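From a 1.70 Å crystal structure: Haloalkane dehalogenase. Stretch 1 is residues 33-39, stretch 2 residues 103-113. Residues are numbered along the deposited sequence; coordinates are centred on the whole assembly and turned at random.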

# COMPACT_ATOMS: atom_id res chain seq x y z
N THR A 33 14.11 13.78 -11.52
CA THR A 33 14.01 13.38 -10.12
C THR A 33 12.59 13.59 -9.63
O THR A 33 11.93 14.53 -10.07
CB THR A 33 14.93 14.26 -9.26
OG1 THR A 33 16.27 14.07 -9.71
CG2 THR A 33 14.85 13.93 -7.78
N LEU A 34 12.12 12.72 -8.75
CA LEU A 34 10.82 12.87 -8.11
C LEU A 34 10.99 12.86 -6.61
O LEU A 34 11.79 12.08 -6.08
CB LEU A 34 9.89 11.69 -8.45
CG LEU A 34 9.60 11.41 -9.91
CD1 LEU A 34 9.01 10.01 -10.14
CD2 LEU A 34 8.65 12.44 -10.45
N ARG A 35 10.24 13.70 -5.91
CA ARG A 35 10.23 13.68 -4.47
C ARG A 35 9.12 12.77 -3.97
O ARG A 35 8.00 12.82 -4.49
CB ARG A 35 10.04 15.09 -3.91
CG ARG A 35 10.33 15.21 -2.43
CD ARG A 35 10.20 16.64 -1.91
NE ARG A 35 8.81 17.06 -1.89
CZ ARG A 35 8.34 18.13 -1.26
NH1 ARG A 35 9.15 18.92 -0.57
NH2 ARG A 35 7.04 18.40 -1.28
N MSE A 36 9.44 11.96 -2.96
CA MSE A 36 8.46 11.07 -2.33
C MSE A 36 8.38 11.43 -0.87
O MSE A 36 9.40 11.68 -0.21
CB MSE A 36 8.83 9.61 -2.50
CG MSE A 36 8.72 9.18 -3.97
SE MSE A 36 9.34 7.34 -4.30
CE MSE A 36 7.84 6.40 -3.45
N HIS A 37 7.16 11.45 -0.36
CA HIS A 37 6.89 11.76 1.02
C HIS A 37 6.83 10.49 1.85
O HIS A 37 6.32 9.46 1.40
CB HIS A 37 5.56 12.48 1.12
CG HIS A 37 5.04 12.61 2.52
ND1 HIS A 37 3.94 11.91 2.97
CD2 HIS A 37 5.44 13.38 3.57
CE1 HIS A 37 3.69 12.23 4.23
NE2 HIS A 37 4.60 13.11 4.62
N TYR A 38 7.36 10.55 3.06
CA TYR A 38 7.20 9.46 4.04
C TYR A 38 7.11 10.00 5.46
O TYR A 38 7.47 11.15 5.72
CB TYR A 38 8.34 8.45 3.90
CG TYR A 38 9.70 8.90 4.41
CD1 TYR A 38 10.52 9.74 3.65
CD2 TYR A 38 10.18 8.48 5.65
CE1 TYR A 38 11.76 10.15 4.12
CE2 TYR A 38 11.42 8.89 6.12
CZ TYR A 38 12.20 9.72 5.36
OH TYR A 38 13.44 10.08 5.84
N LEU A 39 6.61 9.14 6.34
CA LEU A 39 6.57 9.36 7.79
C LEU A 39 7.54 8.41 8.44
O LEU A 39 7.68 7.26 7.99
CB LEU A 39 5.19 9.03 8.33
CG LEU A 39 3.99 9.69 7.68
CD1 LEU A 39 2.73 9.24 8.38
CD2 LEU A 39 4.14 11.21 7.72
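Stretch 2 (103-113) DWMWAAIEEIG

Residues 33-39 form a strand, with phi between -146° and -92° and psi between 137° and 162°. Residues 103-112 are helical, phi -70° to -57° and psi -48° to -34°, and an unbroken i to i-4 ladder confirms it, from Ala107 N to Asp103 O (2.9 Å) through Gly113 N to Ile109 O (2.9 Å). Gly113 leaves the helix with phi 90° and psi 37°, where a CB would jam against the preceding carbonyl O. The helix crosses the strand at -65°, the axes approaching to 10.1 Å; the nearest CA atoms, those of Met36 and Ala108, are 7.3 Å apart.

Strand alternation directs Leu34, Met36 and Tyr38 toward the helix, while Trp104, Ala108 and Ile112, spaced four residues apart, point back. The closest contacts run in the same order along both elements. Leu34 CD1 lies 3.4 Å from Trp104 NE1, approaching the indole obliquely. At the centre, the selenomethionine Met36 places SE 3.9 Å from Ala108 CB and 3.5 Å from Trp104 O; its CE meets CE of selenomethionine Met105 at 4.3 Å, although the CA-to-CB bond of Met105 points away. Ile112 CD1 sits 3.7 Å from Tyr38 CG and, 12° off the ring normal, makes a CH-pi contact over the face. No hydrogen bond links the stretches; the contact, largely between apolar side chains, buries 335 Å² summed over both sides.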

# COMPACT_ATOMS: atom_id res chain seq x y z
N ASP A 103 10.12 0.18 -8.96
CA ASP A 103 11.45 0.81 -8.95
C ASP A 103 11.46 2.07 -8.05
O ASP A 103 12.44 2.32 -7.30
CB ASP A 103 11.91 1.16 -10.37
CG ASP A 103 12.26 -0.09 -11.20
OD1 ASP A 103 12.49 -1.16 -10.61
OD2 ASP A 103 12.24 0.00 -12.44
N TRP A 104 10.40 2.85 -8.13
CA TRP A 104 10.31 4.06 -7.29
C TRP A 104 10.25 3.71 -5.81
O TRP A 104 10.97 4.28 -4.98
CB TRP A 104 9.08 4.88 -7.66
CG TRP A 104 9.16 5.60 -8.97
CD1 TRP A 104 10.26 6.18 -9.51
CD2 TRP A 104 8.08 5.85 -9.87
NE1 TRP A 104 9.92 6.79 -10.71
CE2 TRP A 104 8.59 6.61 -10.94
CE3 TRP A 104 6.71 5.54 -9.85
CZ2 TRP A 104 7.79 7.04 -12.01
CZ3 TRP A 104 5.91 5.97 -10.89
CH2 TRP A 104 6.46 6.70 -11.97
N MSE A 105 9.44 2.72 -5.45
CA MSE A 105 9.33 2.33 -4.04
C MSE A 105 10.62 1.73 -3.51
O MSE A 105 11.03 2.03 -2.37
CB MSE A 105 8.15 1.37 -3.86
CG MSE A 105 7.97 0.88 -2.43
SE MSE A 105 7.77 2.35 -1.12
CE MSE A 105 6.01 3.02 -1.62
N TRP A 106 11.27 0.87 -4.30
CA TRP A 106 12.54 0.31 -3.88
C TRP A 106 13.56 1.42 -3.68
O TRP A 106 14.27 1.41 -2.68
CB TRP A 106 13.08 -0.72 -4.88
CG TRP A 106 14.31 -1.36 -4.39
CD1 TRP A 106 15.54 -1.29 -4.96
CD2 TRP A 106 14.46 -2.16 -3.20
NE1 TRP A 106 16.44 -2.00 -4.22
CE2 TRP A 106 15.81 -2.55 -3.14
CE3 TRP A 106 13.59 -2.60 -2.21
CZ2 TRP A 106 16.31 -3.35 -2.11
CZ3 TRP A 106 14.09 -3.40 -1.19
CH2 TRP A 106 15.43 -3.76 -1.14
N ALA A 107 13.61 2.38 -4.60
CA ALA A 107 14.54 3.50 -4.46
C ALA A 107 14.29 4.30 -3.18
O ALA A 107 15.24 4.70 -2.51
CB ALA A 107 14.47 4.39 -5.67
N ALA A 108 13.02 4.51 -2.83
CA ALA A 108 12.66 5.18 -1.59
C ALA A 108 13.13 4.42 -0.35
O ALA A 108 13.77 4.99 0.55
CB ALA A 108 11.17 5.39 -1.51
N ILE A 109 12.86 3.12 -0.32
CA ILE A 109 13.30 2.26 0.78
C ILE A 109 14.84 2.34 0.94
O ILE A 109 15.37 2.47 2.05
CB ILE A 109 12.84 0.80 0.55
CG1 ILE A 109 11.32 0.73 0.69
CG2 ILE A 109 13.51 -0.18 1.51
CD1 ILE A 109 10.70 -0.56 0.20
N GLU A 110 15.55 2.25 -0.18
CA GLU A 110 17.01 2.30 -0.17
C GLU A 110 17.54 3.65 0.31
O GLU A 110 18.52 3.70 1.04
CB GLU A 110 17.55 1.99 -1.56
CG GLU A 110 17.38 0.55 -1.99
CD GLU A 110 18.43 -0.36 -1.39
OE1 GLU A 110 18.35 -0.63 -0.17
OE2 GLU A 110 19.33 -0.81 -2.12
N GLU A 111 16.90 4.73 -0.13
CA GLU A 111 17.34 6.08 0.20
C GLU A 111 17.09 6.38 1.69
O GLU A 111 17.94 6.97 2.35
CB GLU A 111 16.64 7.10 -0.70
CG GLU A 111 17.28 8.47 -0.69
CD GLU A 111 18.71 8.47 -1.17
OE1 GLU A 111 19.00 7.84 -2.22
OE2 GLU A 111 19.56 9.08 -0.48
N ILE A 112 15.94 5.93 2.20
CA ILE A 112 15.66 6.05 3.62
C ILE A 112 16.62 5.18 4.45
O ILE A 112 17.06 5.58 5.53
CB ILE A 112 14.20 5.68 3.95
CG1 ILE A 112 13.25 6.64 3.24
CG2 ILE A 112 14.01 5.73 5.46
CD1 ILE A 112 11.83 6.16 3.19
N GLY A 113 17.01 4.04 3.89
CA GLY A 113 18.03 3.16 4.49
C GLY A 113 17.46 2.13 5.43
O GLY A 113 18.06 1.81 6.45